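Local structure of regulator of Ty1 transposition protein 107 (3T7K) at residues 77-85 with 126-134; 195-203 with 219-229. The protein binds the phosphorylated tail of histone H2A through its C-terminal tandem BRCT repeats, an interaction that serves DNA damage repair in budding yeast. One frame throughout, in Å; residues are numbered along the deposited sequence.

Interaction 1 of 2, residues 77-85 with 126-134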
loop_
_atom_site.group_PDB
_atom_site.type_symbol
_atom_site.label_atom_id
_atom_site.label_comp_id
_atom_site.label_asym_id
_atom_site.label_seq_id
_atom_site.Cartn_x
_atom_site.Cartn_y
_atom_site.Cartn_z
ATOM N N SER C 77 9.208 -10.192 9.673
ATOM C CA SER C 77 8.091 -10.726 8.902
ATOM C C SER C 77 6.798 -10.491 9.683
ATOM O O SER C 77 5.713 -10.412 9.100
ATOM C CB SER C 77 8.276 -12.212 8.619
ATOM O OG SER C 77 7.873 -12.993 9.724
ATOM N N LEU C 78 6.912 -10.360 11.004
ATOM C CA LEU C 78 5.725 -10.127 11.827
ATOM C C LEU C 78 5.217 -8.688 11.754
ATOM O O LEU C 78 4.213 -8.346 12.381
ATOM C CB LEU C 78 5.946 -10.582 13.275
ATOM C CG LEU C 78 5.902 -12.111 13.358
ATOM C CD1 LEU C 78 6.555 -12.634 14.626
ATOM C CD2 LEU C 78 4.452 -12.610 13.234
ATOM N N SER C 79 5.897 -7.850 10.976
ATOM C CA SER C 79 5.345 -6.541 10.645
ATOM C C SER C 79 5.054 -6.394 9.152
ATOM O O SER C 79 5.034 -5.279 8.634
ATOM C CB SER C 79 6.286 -5.416 11.062
ATOM O OG SER C 79 7.506 -5.558 10.367
ATOM N N PHE C 80 4.836 -7.506 8.455
ATOM C CA PHE C 80 4.374 -7.405 7.080
ATOM C C PHE C 80 2.940 -6.860 7.083
ATOM O O PHE C 80 2.233 -6.940 8.097
ATOM C CB PHE C 80 4.463 -8.758 6.374
ATOM C CG PHE C 80 5.866 -9.183 6.046
ATOM C CD1 PHE C 80 6.940 -8.358 6.328
ATOM C CD2 PHE C 80 6.109 -10.400 5.443
ATOM C CE1 PHE C 80 8.240 -8.754 6.026
ATOM C CE2 PHE C 80 7.392 -10.807 5.136
ATOM C CZ PHE C 80 8.466 -9.976 5.429
ATOM N N GLU C 81 2.507 -6.314 5.951
ATOM C CA GLU C 81 1.249 -5.580 5.884
ATOM C C GLU C 81 0.294 -6.063 4.778
ATOM O O GLU C 81 0.097 -5.377 3.770
ATOM C CB GLU C 81 1.562 -4.098 5.703
ATOM C CG GLU C 81 2.389 -3.520 6.868
ATOM C CD GLU C 81 2.883 -2.106 6.594
ATOM O OE1 GLU C 81 2.438 -1.500 5.591
ATOM O OE2 GLU C 81 3.721 -1.606 7.375
ATOM N N PRO C 82 -0.316 -7.239 4.969
ATOM C CA PRO C 82 -0.123 -8.084 6.144
ATOM C C PRO C 82 0.804 -9.244 5.849
ATOM O O PRO C 82 1.191 -9.457 4.694
ATOM C CB PRO C 82 -1.525 -8.631 6.382
ATOM C CG PRO C 82 -2.050 -8.834 4.954
ATOM C CD PRO C 82 -1.424 -7.724 4.121
ATOM N N LEU C 83 1.136 -10.007 6.886
ATOM C CA LEU C 83 1.756 -11.304 6.685
ATOM C C LEU C 83 0.621 -12.243 6.360
ATOM O O LEU C 83 -0.370 -12.274 7.073
ATOM C CB LEU C 83 2.466 -11.793 7.944
ATOM C CG LEU C 83 3.038 -13.212 7.862
ATOM C CD1 LEU C 83 4.213 -13.293 6.879
ATOM C CD2 LEU C 83 3.465 -13.695 9.236
ATOM N N LYS C 84 0.749 -13.000 5.278
ATOM C CA LYS C 84 -0.340 -13.872 4.860
ATOM C C LYS C 84 0.020 -15.325 5.053
ATOM O O LYS C 84 -0.833 -16.153 5.344
ATOM C CB LYS C 84 -0.676 -13.612 3.388
ATOM C CG LYS C 84 -1.350 -12.272 3.173
ATOM C CD LYS C 84 -1.706 -12.005 1.721
ATOM C CE LYS C 84 -2.351 -10.628 1.598
ATOM N NZ LYS C 84 -2.640 -10.244 0.185
ATOM N N PHE C 85 1.296 -15.636 4.882
ATOM C CA PHE C 85 1.730 -17.010 4.963
ATOM C C PHE C 85 3.058 -17.107 5.689
ATOM O O PHE C 85 3.950 -16.302 5.478
ATOM C CB PHE C 85 1.869 -17.602 3.565
ATOM C CG PHE C 85 0.578 -17.663 2.794
ATOM C CD1 PHE C 85 -0.334 -18.683 3.019
ATOM C CD2 PHE C 85 0.293 -16.716 1.827
ATOM C CE1 PHE C 85 -1.513 -18.747 2.289
ATOM C CE2 PHE C 85 -0.883 -16.776 1.089
ATOM C CZ PHE C 85 -1.784 -17.789 1.324
ATOM N N ILE C 126 -1.087 -14.390 12.944
ATOM C CA ILE C 126 -0.971 -13.904 11.582
ATOM C C ILE C 126 -1.947 -12.753 11.380
ATOM O O ILE C 126 -1.611 -11.740 10.777
ATOM C CB ILE C 126 -1.255 -15.023 10.537
ATOM C CG1 ILE C 126 -0.001 -15.868 10.292
ATOM C CG2 ILE C 126 -1.731 -14.427 9.220
ATOM C CD1 ILE C 126 -0.219 -17.023 9.339
ATOM N N SER C 127 -3.149 -12.891 11.914
ATOM C CA SER C 127 -4.191 -11.918 11.638
ATOM C C SER C 127 -3.918 -10.550 12.254
ATOM O O SER C 127 -4.356 -9.527 11.714
ATOM C CB SER C 127 -5.557 -12.459 12.046
ATOM O OG SER C 127 -5.519 -12.950 13.373
ATOM N N LYS C 128 -3.169 -10.528 13.357
ATOM C CA LYS C 128 -2.772 -9.272 13.986
ATOM C C LYS C 128 -1.909 -8.384 13.089
ATOM O O LYS C 128 -1.811 -7.177 13.321
ATOM C CB LYS C 128 -2.028 -9.542 15.294
ATOM C CG LYS C 128 -2.879 -10.188 16.370
ATOM C CD LYS C 128 -1.977 -10.896 17.377
ATOM C CE LYS C 128 -2.199 -10.405 18.798
ATOM N NZ LYS C 128 -3.476 -10.925 19.359
ATOM N N THR C 129 -1.265 -8.965 12.081
ATOM C CA THR C 129 -0.501 -8.150 11.135
ATOM C C THR C 129 -1.380 -7.273 10.224
ATOM O O THR C 129 -0.876 -6.387 9.528
ATOM C CB THR C 129 0.470 -8.988 10.277
ATOM O OG1 THR C 129 -0.262 -9.890 9.424
ATOM C CG2 THR C 129 1.393 -9.779 11.171
ATOM N N LYS C 130 -2.686 -7.506 10.252
ATOM C CA LYS C 130 -3.630 -6.681 9.498
ATOM C C LYS C 130 -4.036 -5.458 10.317
ATOM O O LYS C 130 -4.527 -4.465 9.777
ATOM C CB LYS C 130 -4.876 -7.497 9.103
ATOM C CG LYS C 130 -4.593 -8.616 8.122
ATOM C CD LYS C 130 -5.875 -9.341 7.665
ATOM C CE LYS C 130 -6.357 -10.305 8.745
ATOM N NZ LYS C 130 -7.682 -10.945 8.447
ATOM N N LEU C 131 -3.825 -5.518 11.628
ATOM C CA LEU C 131 -4.155 -4.377 12.468
ATOM C C LEU C 131 -3.515 -3.129 11.890
ATOM O O LEU C 131 -2.434 -3.188 11.304
ATOM C CB LEU C 131 -3.699 -4.603 13.898
ATOM C CG LEU C 131 -4.471 -5.716 14.602
ATOM C CD1 LEU C 131 -3.800 -6.072 15.933
ATOM C CD2 LEU C 131 -5.925 -5.300 14.809
ATOM N N PRO C 132 -4.204 -1.999 12.025
ATOM C CA PRO C 132 -3.763 -0.709 11.491
ATOM C C PRO C 132 -2.662 -0.074 12.346
ATOM O O PRO C 132 -2.237 1.046 12.055
ATOM C CB PRO C 132 -5.035 0.138 11.562
ATOM C CG PRO C 132 -5.794 -0.458 12.678
ATOM C CD PRO C 132 -5.560 -1.925 12.589
ATOM N N THR C 133 -2.201 -0.791 13.371
ATOM C CA THR C 133 -1.126 -0.306 14.224
ATOM C C THR C 133 -0.023 -1.348 14.315
ATOM O O THR C 133 -0.244 -2.523 13.996
ATOM C CB THR C 133 -1.633 -0.010 15.649
ATOM O OG1 THR C 133 -2.222 -1.198 16.200
ATOM C CG2 THR C 133 -2.677 1.084 15.618
ATOM N N LYS C 134 1.160 -0.915 14.740
ATOM C CA LYS C 134 2.234 -1.846 15.080
ATOM C C LYS C 134 2.223 -2.133 16.586
ATOM O O LYS C 134 1.643 -1.392 17.356
ATOM C CB LYS C 134 3.588 -1.301 14.659
ATOM C CG LYS C 134 3.688 -0.958 13.214
ATOM C CD LYS C 134 3.564 -2.192 12.345
ATOM C CE LYS C 134 3.915 -1.825 10.911
ATOM N NZ LYS C 134 3.543 -2.890 9.955
HETATM O O HOH W 1 1.953 -5.189 10.430
#
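Lys134 reaches Glu81 at about a right angle and forms a salt bridge, NZ to OE2 2.9 Å, meeting that oxygen on its anti side and 22° out of the carboxylate plane. The same ammonium donates to Ser79 O at 3.1 Å, from above the carbonyl plane, and to a water that also lies 2.9 Å from Phe80 O. A bend at chi2 (-65°) brings the lysine's tip to this group of oxygens, while the other carboxylate oxygen of Glu81 pairs with Lys59. The second polar centre is the Thr129 hydroxyl. With chi1 at 65°, OG1 sits between its own backbone N and carbonyl carbon, where it gives its proton to Ile126 O at 2.7 Å and accepts Leu83 N at 2.9 Å. Farther out, Pro82, after a cis peptide bond, lays CB 3.5 Å from Lys130 CG, and Ile126 CG2 lies 3.3 Å from Leu83 O. Helix 123-128 and the turn after it are thereby fastened to the loop that leads into strand 85-87. Leu78 also packs on Ile236 and Phe237 of helix 229-237, and Thr129 on Leu239, so both segments meet the C-terminal repeat, consistent with the packing of one repeat on the other in tandem BRCT proteins.

Interaction 2 of 2, residues 195-203 with 219-229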
loop_
_atom_site.group_PDB
_atom_site.type_symbol
_atom_site.label_atom_id
_atom_site.label_comp_id
_atom_site.label_asym_id
_atom_site.label_seq_id
_atom_site.Cartn_x
_atom_site.Cartn_y
_atom_site.Cartn_z
ATOM N N ILE C 195 1.167 5.640 30.479
ATOM C CA ILE C 195 2.300 5.857 29.577
ATOM C C ILE C 195 3.631 6.033 30.317
ATOM O O ILE C 195 3.752 6.827 31.263
ATOM C CB ILE C 195 2.052 7.035 28.598
ATOM C CG1 ILE C 195 0.906 6.696 27.640
ATOM C CG2 ILE C 195 3.296 7.339 27.800
ATOM C CD1 ILE C 195 0.722 7.701 26.495
ATOM N N PHE C 196 4.635 5.268 29.907
ATOM C CA PHE C 196 5.929 5.375 30.561
ATOM C C PHE C 196 6.690 6.561 29.997
ATOM O O PHE C 196 6.839 6.683 28.788
ATOM C CB PHE C 196 6.716 4.083 30.379
ATOM C CG PHE C 196 6.225 2.960 31.238
ATOM C CD1 PHE C 196 6.518 2.937 32.590
ATOM C CD2 PHE C 196 5.467 1.932 30.696
ATOM C CE1 PHE C 196 6.072 1.911 33.397
ATOM C CE2 PHE C 196 5.021 0.899 31.490
ATOM C CZ PHE C 196 5.327 0.884 32.854
ATOM N N LYS C 197 7.145 7.455 30.870
ATOM C CA LYS C 197 7.930 8.592 30.426
ATOM C C LYS C 197 9.309 8.145 29.916
ATOM O O LYS C 197 9.861 8.728 28.975
ATOM C CB LYS C 197 8.055 9.618 31.556
ATOM C CG LYS C 197 8.919 10.821 31.246
ATOM C CD LYS C 197 8.223 11.745 30.261
ATOM C CE LYS C 197 8.948 13.081 30.188
ATOM N NZ LYS C 197 9.426 13.490 31.545
ATOM N N TYR C 198 9.881 7.123 30.539
ATOM C CA TYR C 198 11.194 6.648 30.123
ATOM C C TYR C 198 11.208 5.154 29.905
ATOM O O TYR C 198 10.844 4.384 30.801
ATOM C CB TYR C 198 12.255 6.974 31.170
ATOM C CG TYR C 198 12.417 8.440 31.425
ATOM C CD1 TYR C 198 13.197 9.226 30.588
ATOM C CD2 TYR C 198 11.791 9.042 32.505
ATOM C CE1 TYR C 198 13.350 10.591 30.829
ATOM C CE2 TYR C 198 11.934 10.393 32.754
ATOM C CZ TYR C 198 12.715 11.161 31.917
ATOM O OH TYR C 198 12.851 12.500 32.175
ATOM N N VAL C 199 11.681 4.754 28.735
ATOM C CA VAL C 199 11.743 3.354 28.371
ATOM C C VAL C 199 13.158 3.060 27.964
ATOM O O VAL C 199 13.722 3.741 27.107
ATOM C CB VAL C 199 10.801 3.009 27.175
ATOM C CG1 VAL C 199 10.764 1.516 26.974
ATOM C CG2 VAL C 199 9.408 3.517 27.448
ATOM N N LEU C 200 13.742 2.041 28.577
ATOM C CA LEU C 200 15.124 1.697 28.301
ATOM C C LEU C 200 15.247 0.201 28.122
ATOM O O LEU C 200 14.598 -0.571 28.831
ATOM C CB LEU C 200 16.041 2.155 29.444
ATOM C CG LEU C 200 16.005 3.637 29.855
ATOM C CD1 LEU C 200 14.904 3.917 30.894
ATOM C CD2 LEU C 200 17.342 4.059 30.426
ATOM N N ILE C 201 16.089 -0.205 27.178
ATOM C CA ILE C 201 16.336 -1.607 26.943
ATOM C C ILE C 201 17.762 -1.789 27.368
ATOM O O ILE C 201 18.637 -1.054 26.924
ATOM C CB ILE C 201 16.218 -1.966 25.456
ATOM C CG1 ILE C 201 14.789 -1.726 24.973
ATOM C CG2 ILE C 201 16.609 -3.415 25.236
ATOM C CD1 ILE C 201 14.592 -1.963 23.463
ATOM N N VAL C 202 17.999 -2.740 28.257
ATOM C CA VAL C 202 19.310 -2.863 28.856
ATOM C C VAL C 202 19.790 -4.295 28.841
ATOM O O VAL C 202 19.024 -5.212 28.554
ATOM C CB VAL C 202 19.326 -2.314 30.314
ATOM C CG1 VAL C 202 18.997 -0.827 30.319
ATOM C CG2 VAL C 202 18.367 -3.087 31.193
ATOM N N THR C 203 21.073 -4.457 29.148
ATOM C CA THR C 203 21.737 -5.750 29.219
ATOM C C THR C 203 22.073 -6.145 30.665
ATOM O O THR C 203 21.832 -7.281 31.074
ATOM C CB THR C 203 23.056 -5.720 28.415
ATOM O OG1 THR C 203 22.768 -5.564 27.017
ATOM C CG2 THR C 203 23.847 -7.000 28.636
ATOM N N ASP C 219 14.244 13.502 37.723
ATOM C CA ASP C 219 12.842 13.511 37.331
ATOM C C ASP C 219 12.092 12.516 38.209
ATOM O O ASP C 219 11.506 11.553 37.714
ATOM C CB ASP C 219 12.702 13.129 35.845
ATOM C CG ASP C 219 11.515 13.783 35.183
ATOM O OD1 ASP C 219 10.773 14.484 35.901
ATOM O OD2 ASP C 219 11.307 13.589 33.956
ATOM N N LYS C 220 12.127 12.774 39.518
ATOM C CA LYS C 220 11.649 11.864 40.565
ATOM C C LYS C 220 10.230 11.321 40.435
ATOM O O LYS C 220 9.969 10.177 40.794
ATOM C CB LYS C 220 11.768 12.559 41.933
ATOM C CG LYS C 220 11.494 11.676 43.134
ATOM C CD LYS C 220 11.478 12.507 44.429
ATOM C CE LYS C 220 11.442 11.636 45.681
ATOM N NZ LYS C 220 12.744 10.919 45.890
ATOM N N ASN C 221 9.297 12.141 39.973
ATOM C CA ASN C 221 7.907 11.738 40.000
ATOM C C ASN C 221 7.474 11.027 38.724
ATOM O O ASN C 221 6.327 10.644 38.599
ATOM C CB ASN C 221 6.988 12.937 40.286
ATOM C CG ASN C 221 7.290 13.589 41.630
ATOM O OD1 ASN C 221 7.442 12.900 42.635
ATOM N ND2 ASN C 221 7.418 14.914 41.640
ATOM N N GLU C 222 8.398 10.831 37.793
ATOM C CA GLU C 222 8.006 10.327 36.470
ATOM C C GLU C 222 8.137 8.812 36.339
ATOM O O GLU C 222 8.763 8.153 37.164
ATOM C CB GLU C 222 8.773 11.067 35.374
ATOM C CG GLU C 222 8.068 12.358 34.942
ATOM C CD GLU C 222 6.699 12.100 34.291
ATOM O OE1 GLU C 222 6.312 10.918 34.107
ATOM O OE2 GLU C 222 6.001 13.084 33.955
ATOM N N THR C 223 7.535 8.242 35.305
ATOM C CA THR C 223 7.499 6.797 35.239
ATOM C C THR C 223 8.619 6.231 34.375
ATOM O O THR C 223 9.104 6.879 33.448
ATOM C CB THR C 223 6.146 6.320 34.755
ATOM O OG1 THR C 223 5.871 6.940 33.500
ATOM C CG2 THR C 223 5.078 6.738 35.755
ATOM N N ILE C 224 9.025 5.011 34.700
ATOM C CA ILE C 224 10.164 4.384 34.058
ATOM C C ILE C 224 9.865 2.925 33.807
ATOM O O ILE C 224 9.259 2.253 34.644
ATOM C CB ILE C 224 11.407 4.433 34.972
ATOM C CG1 ILE C 224 11.685 5.857 35.447
ATOM C CG2 ILE C 224 12.621 3.855 34.256
ATOM C CD1 ILE C 224 12.634 5.919 36.652
ATOM N N LEU C 225 10.298 2.434 32.650
ATOM C CA LEU C 225 10.216 1.023 32.345
ATOM C C LEU C 225 11.568 0.584 31.823
ATOM O O LEU C 225 12.091 1.157 30.873
ATOM C CB LEU C 225 9.133 0.766 31.294
ATOM C CG LEU C 225 9.079 -0.663 30.766
ATOM C CD1 LEU C 225 8.792 -1.640 31.895
ATOM C CD2 LEU C 225 8.003 -0.756 29.707
ATOM N N ILE C 226 12.153 -0.423 32.451
ATOM C CA ILE C 226 13.431 -0.941 31.997
ATOM C C ILE C 226 13.271 -2.431 31.752
ATOM O O ILE C 226 12.887 -3.176 32.657
ATOM C CB ILE C 226 14.542 -0.675 33.032
ATOM C CG1 ILE C 226 14.565 0.808 33.412
ATOM C CG2 ILE C 226 15.881 -1.078 32.472
ATOM C CD1 ILE C 226 15.727 1.190 34.343
ATOM N N VAL C 227 13.556 -2.865 30.526
ATOM C CA VAL C 227 13.349 -4.257 30.146
ATOM C C VAL C 227 14.578 -4.843 29.472
ATOM O O VAL C 227 15.500 -4.116 29.087
ATOM C CB VAL C 227 12.184 -4.392 29.138
ATOM C CG1 VAL C 227 10.880 -3.901 29.747
ATOM C CG2 VAL C 227 12.522 -3.607 27.889
ATOM N N GLU C 228 14.591 -6.164 29.338
ATOM C CA GLU C 228 15.596 -6.843 28.534
ATOM C C GLU C 228 15.106 -6.960 27.080
ATOM O O GLU C 228 13.913 -6.814 26.796
ATOM C CB GLU C 228 15.872 -8.240 29.095
ATOM C CG GLU C 228 16.249 -8.248 30.578
ATOM C CD GLU C 228 16.612 -9.626 31.113
ATOM O OE1 GLU C 228 15.745 -10.275 31.734
ATOM O OE2 GLU C 228 17.773 -10.045 30.923
ATOM N N TRP C 229 16.032 -7.219 26.165
ATOM C CA TRP C 229 15.692 -7.412 24.757
ATOM C C TRP C 229 14.615 -8.477 24.630
ATOM O O TRP C 229 13.657 -8.320 23.878
ATOM C CB TRP C 229 16.947 -7.791 23.954
ATOM C CG TRP C 229 16.676 -8.290 22.551
ATOM C CD1 TRP C 229 17.017 -9.510 22.043
ATOM C CD2 TRP C 229 16.002 -7.590 21.491
ATOM N NE1 TRP C 229 16.606 -9.610 20.736
ATOM C CE2 TRP C 229 15.983 -8.447 20.371
ATOM C CE3 TRP C 229 15.416 -6.325 21.384
ATOM C CZ2 TRP C 229 15.397 -8.080 19.153
ATOM C CZ3 TRP C 229 14.830 -5.962 20.171
ATOM C CH2 TRP C 229 14.829 -6.837 19.074
HETATM O O HOH W 2 18.799 -7.422 26.728
#
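Phe196 turns one face of its ring to Leu225, whose CB stands over the centre, 3.6 Å from the centroid and 12° off the normal, a CH-pi contact. Tyr198 is used differently. Its hydroxyl donates to Asp219 OD2 at 2.6 Å, on the anti lone pair, with the carboxylate oxygen in the ring plane and the carboxylate itself turned 80° to the ring. Lys197 crosses Asp219 at about a right angle, and the lysine chain, bent at its second and last torsions, carries NZ to the same OD2 for a salt bridge of 3.1 Å. Thr223 OG1 mediates between backbones, giving its proton to Ile195 O and taking Lys197 N at 3.0 Å. Beyond it, strands 198-201 and 224-227 run parallel, 10° apart, their bonds alternating: Tyr198 N to Thr223 O, Leu225 N to Tyr198 O (2.7 Å), Leu200 N to Leu225 O, Val227 N to Leu200 O and Val202 N to Val227 O. Leu200 and Ile226 run alongside each other, CD1 of the first 4.0 Å from CG1 of the second, on the sheet face shared with Tyr198 and Ile224 and covered by helix 205-218. Val202 CG2 presses on Ile226 CG2 at 3.4 Å, a close approach that leaves little slack. Ile201 CG1 meets Val227 CG2 on the other face, towards helix 154-163. Where the strands part, a water bridges Val202 O and Trp229 N. This is the beta-alpha-beta crossover of the second BRCT repeat. The chemistry divides by position: apolar pairs and straight backbone bonds hold the buried middle, whereas at the start of the strands one carboxylate oxygen takes both a phenol and an ammonium, so Asp219 is probably stabilised as the anion and the turn 219-222 is tied to strand 198-201.

The two contacts follow one another along the chain and stand apart, with centres 27 Å from each other and nearest atoms about 11 Å apart. They represent two levels of tandem BRCT architecture: 77-85 with 126-134 joins the loop before strand 85-87 to helix 123-128 and the turn after it, whereas 195-203 with 219-229 pairs two neighbouring strands of the second repeat's sheet. Helix 229-237 relates them, since it runs on from interaction 2 and its Ile236 and Phe237 pack against Leu78 of interaction 1. Trp229 also touches an apolar side chain of the bound peptide, which places the end of interaction 2 beside the ligand.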